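Local coordinates for protein putative cellulase CEL6 (Mycobacterium tuberculosis, PDB 1UP3) that acts as a family 6 endoglucanase, probably cleaving internal beta-1,4-glucosidic bonds of cellulose, at residues I115-D120 and D138-A143; Y76-R81 and P119-M124. One frame throughout, in Å; residues are numbered along the deposited sequence. Where two conformers were deposited one is given.

Both contacts lie at the C-terminal end of strand 113-117, in the parallel sheet of this family 6 domain, with their centres about 8 Å apart. Along the chain, loop 76-81 comes first, then 115-120, which runs into 119-124 through the shared P119 and D120, and last 138-143 in helix 130-147. Interaction 1 sets the strand against this helix; interaction 2 sets the loop after strand 72-75 against the strand's outgoing turn. E118 ties the two together: its OE2 lies 2.9 Å from G77 N and its OE1 3.1 Å from I78 N, both probable hydrogen bonds. The strand thus leads to D120 of the glycan pocket, helix packed on the strand and loop on the turn.

Interaction 1. Residues I115-D120 and D138-A143; sequences IIVEPD and DLVRYA. With BGC (beta-D-glucopyranose), chain B.
V117, at the end of strand 113-117, meets V140 and A143 of helix 130-147 within a beta-alpha-beta unit of the parallel sheet, in which the helix links this strand to its neighbour, strand 153-158. The contact is small and wholly apolar. V117 CG1, anti to the backbone N (chi1 -178°), is the branch that faces the helix; it lies 4.0 Å from A143 CB, with V140 CG1 at 4.4 Å in looser packing. The two helix residues are three positions apart, nearly one turn, so a single methyl touches successive turns of the same helix face. V117 CA and A143 CA, the nearest pair of the two backbones, are 7.5 Å apart. V155 and V157 of strand 153-158 extend this apolar layer beneath the helix, and I101 of helix 94-108 also packs on A143. On a more exposed part of the helix, R141 NH2 makes a salt bridge to D138 OD1 at 2.8 Å; NH2 meets the oxygen nearly end-on, and the oxygen lies 25° out of the R141 guanidinium plane.

Past V117 the chain turns through E118 and P119 into the glycan pocket. D120 N is bonded to D158 OD2, a hydrogen bond that probably helps to position the residue, while D82 and N191 bind the same glucose. The D120 carboxylate faces the C3-C5 side of the glucose, with OD1 near glucose C5 and OD2 3.4 Å from glucose C3; OD2 also accepts a hydrogen bond of 2.7 Å from the glucose O4.

Interaction 2. Residues Y76-R81 and P119-M124; sequences YGIPHR and PDALAM. With BGC (beta-D-glucopyranose), chain B.
D120 OD2, gripped by two donors in the glycan pocket of this family 6 domain, joins the loop after strand 72-75 to the turn leading into the weakly bonded helix of about 121-124. One donor is the glucose O4; the other is a water 2.7 Å from D120 OD2. That water accepts a hydrogen bond from Y76 OH, 2.6 Å away. The phenol hydroxyl thus reaches the carboxylate through water, and the water sits in the plane of the ring, at its edge. The Y76 ring and the D120 carboxylate stand nearly perpendicular, 83° apart. Through this bridge Y76 acts as a second-shell residue to the sugar-binding aspartate.

The tyrosine ring is itself fixed on several sides. P119 O approaches its edge, near the ring plane, 3.4 Å from Y76 CE1, and the proline ring packs beside Y76 CD1. R81 folds back over one face, placing its CD 3.4 Å above the plane over the ring centre, while its guanidinium turns a face to CE2. The same arginine closes the loop: R81 NH1 donates to Y76 O at 2.8 Å, in the guanidinium plane and close to straight at 162°, and also makes a salt bridge with D45. W43 adds an edge-to-face contact to the tyrosine.

Farther along, I78, which starts a type II beta turn ending at R81, directs its CG2 onto A121 CB, 4.3 Å away. M124 N bonds back to D120 O, four residues earlier. The M124 side chain, bent at its thioether (chi3 -70°), sets its CE 3.6 Å from the glucose O2.

Interaction 1. Residues I115-D120 and D138-A143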
loop_
_atom_site.group_PDB
_atom_site.type_symbol
_atom_site.label_atom_id
_atom_site.label_comp_id
_atom_site.label_asym_id
_atom_site.label_seq_id
_atom_site.Cartn_x
_atom_site.Cartn_y
_atom_site.Cartn_z
ATOM N N ILE A 115 1.897 8.373 -2.574
ATOM C CA ILE A 115 1.924 8.000 -1.163
ATOM C C ILE A 115 0.652 7.264 -0.834
ATOM O O ILE A 115 -0.426 7.798 -1.058
ATOM C CB ILE A 115 2.068 9.211 -0.231
ATOM C CG1 ILE A 115 3.190 10.156 -0.701
ATOM C CG2 ILE A 115 2.296 8.737 1.220
ATOM C CD1 ILE A 115 4.577 9.575 -0.706
ATOM N N ILE A 116 0.808 6.046 -0.327
ATOM C CA ILE A 116 -0.289 5.223 0.169
ATOM C C ILE A 116 -0.283 5.380 1.707
ATOM O O ILE A 116 0.662 4.976 2.389
ATOM C CB ILE A 116 -0.111 3.772 -0.212
ATOM C CG1 ILE A 116 0.153 3.588 -1.727
ATOM C CG2 ILE A 116 -1.298 2.949 0.309
ATOM C CD1 ILE A 116 -0.968 4.096 -2.566
ATOM N N VAL A 117 -1.316 6.008 2.244
ATOM C CA VAL A 117 -1.355 6.377 3.665
ATOM C C VAL A 117 -2.079 5.283 4.471
ATOM O O VAL A 117 -3.303 5.108 4.388
ATOM C CB VAL A 117 -2.083 7.707 3.896
ATOM C CG1 VAL A 117 -2.083 8.102 5.372
ATOM C CG2 VAL A 117 -1.492 8.808 3.067
ATOM N N GLU A 118 -1.279 4.575 5.262
ATOM C CA GLU A 118 -1.736 3.666 6.313
ATOM C C GLU A 118 -2.727 2.588 5.892
ATOM O O GLU A 118 -3.890 2.592 6.285
ATOM C CB GLU A 118 -2.252 4.468 7.497
ATOM C CG GLU A 118 -1.176 5.340 8.128
ATOM C CD GLU A 118 -0.010 4.566 8.727
ATOM O OE1 GLU A 118 -0.120 3.353 9.074
ATOM O OE2 GLU A 118 1.065 5.207 8.891
ATOM N N PRO A 119 -2.222 1.607 5.166
ATOM C CA PRO A 119 -3.032 0.394 4.878
ATOM C C PRO A 119 -3.711 -0.113 6.154
ATOM O O PRO A 119 -3.040 -0.251 7.168
ATOM C CB PRO A 119 -1.979 -0.622 4.413
ATOM C CG PRO A 119 -0.971 0.243 3.699
ATOM C CD PRO A 119 -0.885 1.499 4.571
ATOM N N ASP A 120 -5.009 -0.336 6.069
ATOM C CA ASP A 120 -5.856 -0.949 7.118
ATOM C C ASP A 120 -6.272 -0.002 8.210
ATOM O O ASP A 120 -7.153 -0.358 8.976
ATOM C CB ASP A 120 -5.223 -2.162 7.810
ATOM C CG ASP A 120 -4.731 -3.234 6.867
ATOM O OD1 ASP A 120 -5.254 -3.365 5.736
ATOM O OD2 ASP A 120 -3.810 -4.016 7.241
ATOM N N ASP A 138 -7.792 11.457 13.559
ATOM C CA ASP A 138 -7.008 12.694 13.610
ATOM C C ASP A 138 -5.596 12.558 13.060
ATOM O O ASP A 138 -5.108 13.482 12.393
ATOM C CB ASP A 138 -6.963 13.264 15.016
ATOM C CG ASP A 138 -8.314 13.711 15.516
ATOM O OD1 ASP A 138 -9.260 13.893 14.708
ATOM O OD2 ASP A 138 -8.500 13.895 16.733
ATOM N N LEU A 139 -4.951 11.413 13.302
ATOM C CA LEU A 139 -3.613 11.153 12.788
ATOM C C LEU A 139 -3.604 10.955 11.273
ATOM O O LEU A 139 -2.715 11.457 10.593
ATOM C CB LEU A 139 -3.012 9.935 13.500
ATOM C CG LEU A 139 -2.737 10.179 14.983
ATOM C CD1 LEU A 139 -2.266 8.866 15.610
ATOM C CD2 LEU A 139 -1.808 11.290 15.259
ATOM N N VAL A 140 -4.617 10.278 10.742
ATOM C CA VAL A 140 -4.708 10.111 9.315
ATOM C C VAL A 140 -4.991 11.464 8.665
ATOM O O VAL A 140 -4.435 11.773 7.618
ATOM C CB VAL A 140 -5.722 9.020 8.923
ATOM C CG1 VAL A 140 -5.853 8.950 7.395
ATOM C CG2 VAL A 140 -5.241 7.681 9.480
ATOM N N ARG A 141 -5.891 12.241 9.254
ATOM C CA ARG A 141 -6.131 13.589 8.752
ATOM C C ARG A 141 -4.861 14.456 8.785
ATOM O O ARG A 141 -4.596 15.232 7.844
ATOM C CB ARG A 141 -7.264 14.262 9.549
ATOM C CG ARG A 141 -7.668 15.605 8.918
ATOM C CD ARG A 141 -8.798 16.355 9.654
ATOM N NE ARG A 141 -9.609 15.456 10.414
ATOM C CZ ARG A 141 -9.680 15.311 11.735
ATOM N NH1 ARG A 141 -9.045 16.119 12.593
ATOM N NH2 ARG A 141 -10.463 14.323 12.192
ATOM N N TYR A 142 -4.064 14.320 9.841
ATOM C CA TYR A 142 -2.804 15.038 9.958
ATOM C C TYR A 142 -1.860 14.668 8.795
ATOM O O TYR A 142 -1.252 15.530 8.171
ATOM C CB TYR A 142 -2.139 14.741 11.299
ATOM C CG TYR A 142 -0.909 15.605 11.533
ATOM C CD1 TYR A 142 -1.034 16.885 11.991
ATOM C CD2 TYR A 142 0.369 15.136 11.216
ATOM C CE1 TYR A 142 0.072 17.709 12.167
ATOM C CE2 TYR A 142 1.495 15.954 11.402
ATOM C CZ TYR A 142 1.316 17.255 11.857
ATOM O OH TYR A 142 2.388 18.125 12.060
ATOM N N ALA A 143 -1.785 13.375 8.486
ATOM C CA ALA A 143 -0.995 12.924 7.355
ATOM C C ALA A 143 -1.451 13.556 6.049
ATOM O O ALA A 143 -0.645 14.033 5.280
ATOM C CB ALA A 143 -1.024 11.417 7.264
HETATM C C2 BGC B . -5.512 -8.168 8.338
HETATM C C3 BGC B . -4.362 -7.265 7.918
HETATM C C4 BGC B . -4.187 -7.291 6.399
HETATM C C5 BGC B . -5.553 -7.004 5.740
HETATM C C6 BGC B . -5.490 -7.175 4.216
HETATM C C1 BGC B . -6.784 -7.788 7.572
HETATM O O2 BGC B . -5.708 -8.139 9.765
HETATM O O3 BGC B . -3.152 -7.615 8.570
HETATM O O4 BGC B . -3.225 -6.332 5.945
HETATM O O5 BGC B . -6.555 -7.902 6.189
HETATM O O6 BGC B . -6.728 -6.831 3.624
#

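Interaction 2. Residues Y76-R81 and P119-M124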
loop_
_atom_site.group_PDB
_atom_site.type_symbol
_atom_site.label_atom_id
_atom_site.label_comp_id
_atom_site.label_asym_id
_atom_site.label_seq_id
_atom_site.Cartn_x
_atom_site.Cartn_y
_atom_site.Cartn_z
ATOM N N TYR A 76 3.257 3.061 6.937
ATOM C CA TYR A 76 2.636 1.999 7.748
ATOM C C TYR A 76 3.167 2.086 9.182
ATOM O O TYR A 76 3.823 1.162 9.678
ATOM C CB TYR A 76 2.934 0.640 7.087
ATOM C CG TYR A 76 2.142 -0.570 7.563
ATOM C CD1 TYR A 76 0.763 -0.494 7.684
ATOM C CD2 TYR A 76 2.772 -1.773 7.814
ATOM C CE1 TYR A 76 -0.005 -1.593 8.095
ATOM C CE2 TYR A 76 2.044 -2.901 8.212
ATOM C CZ TYR A 76 0.657 -2.813 8.325
ATOM O OH TYR A 76 -0.072 -3.926 8.738
ATOM N N GLY A 77 2.941 3.238 9.807
ATOM C CA GLY A 77 3.457 3.531 11.145
ATOM C C GLY A 77 2.395 3.866 12.183
ATOM O O GLY A 77 2.763 4.291 13.285
ATOM N N ILE A 78 1.122 3.700 11.878
ATOM C CA ILE A 78 0.052 4.176 12.798
ATOM C C ILE A 78 0.168 3.517 14.168
ATOM O O ILE A 78 0.522 2.341 14.279
ATOM C CB ILE A 78 -1.367 3.930 12.179
ATOM C CG1 ILE A 78 -2.424 4.862 12.753
ATOM C CG2 ILE A 78 -1.755 2.483 12.298
ATOM C CD1 ILE A 78 -2.263 6.299 12.305
ATOM N N PRO A 79 -0.064 4.263 15.233
ATOM C CA PRO A 79 -0.086 3.635 16.553
ATOM C C PRO A 79 -1.142 2.526 16.629
ATOM O O PRO A 79 -2.198 2.623 16.020
ATOM C CB PRO A 79 -0.414 4.801 17.501
ATOM C CG PRO A 79 0.146 6.002 16.796
ATOM C CD PRO A 79 -0.178 5.713 15.338
ATOM N N HIS A 80 -0.832 1.467 17.367
ATOM C CA HIS A 80 -1.689 0.273 17.471
ATOM C C HIS A 80 -1.847 -0.379 16.103
ATOM O O HIS A 80 -2.907 -0.905 15.790
ATOM C CB HIS A 80 -3.077 0.576 18.097
ATOM C CG HIS A 80 -3.009 1.544 19.231
ATOM N ND1 HIS A 80 -2.207 1.318 20.327
ATOM C CD2 HIS A 80 -3.571 2.760 19.414
ATOM C CE1 HIS A 80 -2.290 2.349 21.148
ATOM N NE2 HIS A 80 -3.100 3.247 20.617
ATOM N N ARG A 81 -0.759 -0.353 15.304
ATOM C CA ARG A 81 -0.783 -0.962 13.971
ATOM C C ARG A 81 -1.253 -2.396 14.049
ATOM O O ARG A 81 -0.813 -3.139 14.905
ATOM C CB ARG A 81 0.580 -0.871 13.318
ATOM C CG ARG A 81 0.599 -1.130 11.833
ATOM C CD ARG A 81 1.986 -1.035 11.282
ATOM N NE ARG A 81 2.803 -2.170 11.660
ATOM C CZ ARG A 81 4.069 -2.290 11.355
ATOM N NH1 ARG A 81 4.700 -1.354 10.659
ATOM N NH2 ARG A 81 4.726 -3.376 11.704
ATOM N N PRO A 119 -2.222 1.607 5.166
ATOM C CA PRO A 119 -3.032 0.394 4.878
ATOM C C PRO A 119 -3.711 -0.113 6.154
ATOM O O PRO A 119 -3.040 -0.251 7.168
ATOM C CB PRO A 119 -1.979 -0.622 4.413
ATOM C CG PRO A 119 -0.971 0.243 3.699
ATOM C CD PRO A 119 -0.885 1.499 4.571
ATOM N N ASP A 120 -5.009 -0.336 6.069
ATOM C CA ASP A 120 -5.856 -0.949 7.118
ATOM C C ASP A 120 -6.272 -0.002 8.210
ATOM O O ASP A 120 -7.153 -0.358 8.976
ATOM C CB ASP A 120 -5.223 -2.162 7.810
ATOM C CG ASP A 120 -4.731 -3.234 6.867
ATOM O OD1 ASP A 120 -5.254 -3.365 5.736
ATOM O OD2 ASP A 120 -3.810 -4.016 7.241
ATOM N N ALA A 121 -5.689 1.195 8.307
ATOM C CA ALA A 121 -5.921 1.985 9.532
ATOM C C ALA A 121 -7.385 2.378 9.691
ATOM O O ALA A 121 -7.982 2.203 10.767
ATOM C CB ALA A 121 -5.024 3.196 9.586
ATOM N N LEU A 122 -7.975 2.934 8.655
ATOM C CA LEU A 122 -9.389 3.355 8.736
ATOM C C LEU A 122 -10.310 2.132 8.818
ATOM O O LEU A 122 -11.296 2.156 9.556
ATOM C CB LEU A 122 -9.810 4.217 7.563
ATOM C CG LEU A 122 -9.110 5.582 7.426
ATOM C CD1 LEU A 122 -9.706 6.362 6.269
ATOM C CD2 LEU A 122 -9.227 6.377 8.695
ATOM N N ALA A 123 -9.979 1.078 8.082
ATOM C CA ALA A 123 -10.876 -0.104 8.005
ATOM C C ALA A 123 -10.873 -0.891 9.296
ATOM O O ALA A 123 -11.908 -1.464 9.659
ATOM C CB ALA A 123 -10.492 -1.005 6.836
ATOM N N MET A 124 -9.726 -0.920 9.989
ATOM C CA MET A 124 -9.546 -1.726 11.202
ATOM C C MET A 124 -9.820 -0.929 12.485
ATOM O O MET A 124 -9.747 -1.479 13.574
ATOM C CB MET A 124 -8.147 -2.350 11.252
ATOM C CG MET A 124 -8.108 -3.658 12.042
ATOM S SD MET A 124 -6.429 -4.258 12.257
ATOM C CE MET A 124 -6.120 -4.685 10.673
HETATM C C2 BGC B . -5.512 -8.168 8.338
HETATM C C3 BGC B . -4.362 -7.265 7.918
HETATM C C4 BGC B . -4.187 -7.291 6.399
HETATM C C5 BGC B . -5.553 -7.004 5.740
HETATM C C6 BGC B . -5.490 -7.175 4.216
HETATM C C1 BGC B . -6.784 -7.788 7.572
HETATM O O2 BGC B . -5.708 -8.139 9.765
HETATM O O3 BGC B . -3.152 -7.615 8.570
HETATM O O4 BGC B . -3.225 -6.332 5.945
HETATM O O5 BGC B . -6.555 -7.902 6.189
HETATM O O6 BGC B . -6.728 -6.831 3.624
HETATM O O HOH W 1 -2.522 -3.587 9.519
#